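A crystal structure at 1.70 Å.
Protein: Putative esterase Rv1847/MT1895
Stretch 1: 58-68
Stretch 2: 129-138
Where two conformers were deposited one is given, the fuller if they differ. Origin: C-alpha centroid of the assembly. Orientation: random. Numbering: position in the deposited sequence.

Stretch 1, residues 58-68: VYCAMIESIAS
Stretch 2, residues 129-138: VVARGQVRLQ

Helix 58-68 packs on strand 129-138 of the same chain, their axes 8.4 Å apart at closest approach and their N-to-C directions 48° apart. Regular i to i+4 backbone bonds hold the helix, from M62 N to V58 O (2.9 Å) through S68 N to E64 O (2.9 Å); the strand is extended except at V130 (phi/psi -102/-32). Three pairs step four helix residues, about one turn, for every two strand residues: CA-CA distances are 6.5 Å for Y59-A131, 6.4 Å for I63-G133 and 6.4 Å for A67-V135. S68-L137 follows at 7.5 Å between CA atoms. No hydrogen bond crosses the interface; the contact buries 459 Å² over both sides and is mostly apolar.

The aromatic contact is made by Y59 (chi1 m, chi2 -49°), which points toward the strand and sets its ring obliquely against two small groups, CG lying 3.7 Å from A131 CB and CE1 3.6 Å from V130 CG2 (V130 chi1 m).

The aliphatic contact centres on I63 (m, t), which spans the middle. Its CG2 meets V135 CG2 at 3.5 Å, while its CD1 reaches back to G133 N at 3.9 Å and A131 CB at 4.4 Å. G133 leaves room here, since an ideal CB would lie 3.1 Å from I63 CG2. A67 brings only a methyl, and its CB sits 3.6 Å from V135 CB. V135 (chi1 t) is the most covered residue, at 78 Å².

Two polar side chains meet apolar neighbours. E64 (t, p, chi3 8°) starts sideways, but its end comes nearer, placing OE1 3.6 Å from V135 CG1; that oxygen is hydrogen-bonded elsewhere in the structure. S68 (m) donates from OG to E64 O at 2.6 Å, satisfying its hydroxyl within the helix, and OG lies 3.7 Å from L137 CD2 (chi1 m, chi2 101°).

Alternation along the strand turns R132, Q134 and R136 away from the helix, where long polar chains suit their more exposed positions.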

# COMPACT_ATOMS: atom_id res chain seq x y z
N VAL A 58 1.08 -4.14 3.57
CA VAL A 58 2.52 -4.45 3.72
C VAL A 58 3.17 -4.62 2.36
O VAL A 58 4.22 -4.04 2.07
CB VAL A 58 2.71 -5.73 4.56
CG1 VAL A 58 4.15 -6.28 4.52
CG2 VAL A 58 2.24 -5.47 5.99
N TYR A 59 2.52 -5.40 1.50
CA TYR A 59 2.97 -5.59 0.13
C TYR A 59 2.92 -4.30 -0.68
O TYR A 59 3.87 -3.98 -1.39
CB TYR A 59 2.16 -6.66 -0.60
CG TYR A 59 2.27 -8.05 0.00
CD1 TYR A 59 3.50 -8.60 0.31
CD2 TYR A 59 1.14 -8.83 0.20
CE1 TYR A 59 3.60 -9.87 0.86
CE2 TYR A 59 1.23 -10.11 0.74
CZ TYR A 59 2.45 -10.62 1.06
OH TYR A 59 2.53 -11.89 1.58
N CYS A 60 1.81 -3.58 -0.61
CA CYS A 60 1.77 -2.23 -1.20
C CYS A 60 2.98 -1.38 -0.82
O CYS A 60 3.59 -0.75 -1.66
CB CYS A 60 0.51 -1.53 -0.79
SG CYS A 60 -1.00 -2.26 -1.42
N ALA A 61 3.32 -1.38 0.46
CA ALA A 61 4.40 -0.56 0.96
C ALA A 61 5.77 -1.02 0.48
O ALA A 61 6.64 -0.23 0.10
CB ALA A 61 4.35 -0.53 2.51
N MET A 62 5.96 -2.33 0.51
CA MET A 62 7.18 -2.98 -0.01
C MET A 62 7.40 -2.59 -1.47
O MET A 62 8.50 -2.18 -1.88
CB MET A 62 7.04 -4.50 0.03
CG MET A 62 7.47 -5.18 1.30
SD MET A 62 7.64 -6.96 0.97
CE MET A 62 9.19 -7.08 0.08
N ILE A 63 6.34 -2.73 -2.25
CA ILE A 63 6.36 -2.42 -3.67
C ILE A 63 6.71 -0.94 -3.85
O ILE A 63 7.55 -0.59 -4.65
CB ILE A 63 5.01 -2.84 -4.32
CG1 ILE A 63 4.99 -4.35 -4.47
CG2 ILE A 63 4.71 -2.09 -5.67
CD1 ILE A 63 3.60 -4.95 -4.57
N GLU A 64 6.11 -0.08 -3.03
CA GLU A 64 6.38 1.36 -3.13
C GLU A 64 7.85 1.70 -2.86
O GLU A 64 8.48 2.45 -3.62
CB GLU A 64 5.45 2.11 -2.16
CG GLU A 64 5.55 3.64 -2.22
CD GLU A 64 4.90 4.25 -3.44
OE1 GLU A 64 4.22 3.53 -4.20
OE2 GLU A 64 5.08 5.49 -3.63
N SER A 65 8.40 1.11 -1.79
CA SER A 65 9.78 1.34 -1.39
C SER A 65 10.78 0.87 -2.43
O SER A 65 11.70 1.59 -2.81
CB SER A 65 10.09 0.63 -0.07
OG SER A 65 9.58 1.35 1.03
N ILE A 66 10.62 -0.35 -2.89
CA ILE A 66 11.62 -0.94 -3.80
C ILE A 66 11.63 -0.18 -5.12
O ILE A 66 12.68 0.18 -5.65
CB ILE A 66 11.39 -2.47 -3.99
CG1 ILE A 66 11.47 -3.19 -2.64
CG2 ILE A 66 12.48 -3.07 -4.94
CD1 ILE A 66 11.08 -4.69 -2.65
N ALA A 67 10.44 0.11 -5.65
CA ALA A 67 10.29 0.91 -6.87
C ALA A 67 10.86 2.33 -6.73
O ALA A 67 11.57 2.81 -7.63
CB ALA A 67 8.81 0.98 -7.26
N SER A 68 10.53 3.01 -5.64
CA SER A 68 11.00 4.38 -5.47
C SER A 68 12.52 4.44 -5.36
O SER A 68 13.12 5.36 -5.90
CB SER A 68 10.36 5.07 -4.26
OG SER A 68 8.96 4.94 -4.28
N VAL A 129 4.51 -16.31 -6.28
CA VAL A 129 4.18 -14.89 -6.22
C VAL A 129 3.06 -14.68 -5.21
O VAL A 129 2.01 -15.33 -5.29
CB VAL A 129 3.78 -14.34 -7.61
CG1 VAL A 129 3.36 -12.88 -7.51
CG2 VAL A 129 4.94 -14.48 -8.61
N VAL A 130 3.30 -13.77 -4.28
CA VAL A 130 2.30 -13.36 -3.29
C VAL A 130 1.64 -12.02 -3.62
O VAL A 130 0.45 -11.84 -3.30
CB VAL A 130 2.86 -13.37 -1.82
CG1 VAL A 130 3.22 -14.79 -1.38
CG2 VAL A 130 4.03 -12.45 -1.64
N ALA A 131 2.36 -11.12 -4.27
CA ALA A 131 1.83 -9.82 -4.72
C ALA A 131 2.70 -9.30 -5.86
O ALA A 131 3.88 -9.67 -5.97
CB ALA A 131 1.78 -8.81 -3.55
N ARG A 132 2.13 -8.45 -6.71
CA ARG A 132 2.85 -7.88 -7.86
C ARG A 132 2.23 -6.53 -8.11
O ARG A 132 1.00 -6.41 -8.04
CB ARG A 132 2.68 -8.79 -9.08
CG ARG A 132 3.33 -8.36 -10.41
CD ARG A 132 2.82 -9.28 -11.54
NE ARG A 132 3.54 -9.10 -12.80
CZ ARG A 132 3.29 -8.13 -13.67
NH1 ARG A 132 2.35 -7.22 -13.43
NH2 ARG A 132 4.00 -8.05 -14.80
N GLY A 133 3.03 -5.51 -8.37
CA GLY A 133 2.49 -4.16 -8.48
C GLY A 133 3.32 -3.27 -9.39
O GLY A 133 4.50 -3.58 -9.65
N GLN A 134 2.72 -2.18 -9.84
CA GLN A 134 3.42 -1.19 -10.66
C GLN A 134 3.29 0.14 -10.00
O GLN A 134 2.21 0.50 -9.55
CB GLN A 134 2.84 -1.14 -12.05
CG GLN A 134 3.02 -2.49 -12.67
CD GLN A 134 2.50 -2.61 -14.05
OE1 GLN A 134 1.98 -1.66 -14.64
NE2 GLN A 134 2.64 -3.81 -14.60
N VAL A 135 4.41 0.86 -9.96
CA VAL A 135 4.48 2.17 -9.36
C VAL A 135 4.87 3.20 -10.41
O VAL A 135 5.89 3.04 -11.09
CB VAL A 135 5.50 2.17 -8.20
CG1 VAL A 135 5.56 3.54 -7.52
CG2 VAL A 135 5.15 1.06 -7.21
N ARG A 136 4.07 4.26 -10.50
CA ARG A 136 4.32 5.38 -11.40
C ARG A 136 4.86 6.52 -10.57
O ARG A 136 4.27 6.87 -9.53
CB ARG A 136 3.04 5.78 -12.12
CG ARG A 136 3.19 6.99 -13.05
CD ARG A 136 1.91 7.28 -13.77
NE ARG A 136 1.67 6.30 -14.82
CZ ARG A 136 2.24 6.31 -16.03
NH1 ARG A 136 3.14 7.24 -16.37
NH2 ARG A 136 1.96 5.33 -16.89
N LEU A 137 5.99 7.08 -11.01
CA LEU A 137 6.66 8.16 -10.30
C LEU A 137 6.86 9.36 -11.22
O LEU A 137 7.07 9.20 -12.41
CB LEU A 137 8.01 7.70 -9.76
CG LEU A 137 7.95 6.54 -8.75
CD1 LEU A 137 8.29 5.23 -9.45
CD2 LEU A 137 8.80 6.82 -7.46
N GLN A 138 6.84 10.55 -10.62
CA GLN A 138 7.30 11.76 -11.26
C GLN A 138 8.75 12.02 -10.93
O GLN A 138 9.16 11.92 -9.77
CB GLN A 138 6.48 12.95 -10.73
CG GLN A 138 5.39 13.36 -11.61
CD GLN A 138 4.67 14.63 -11.14
OE1 GLN A 138 5.22 15.49 -10.42
NE2 GLN A 138 3.45 14.75 -11.56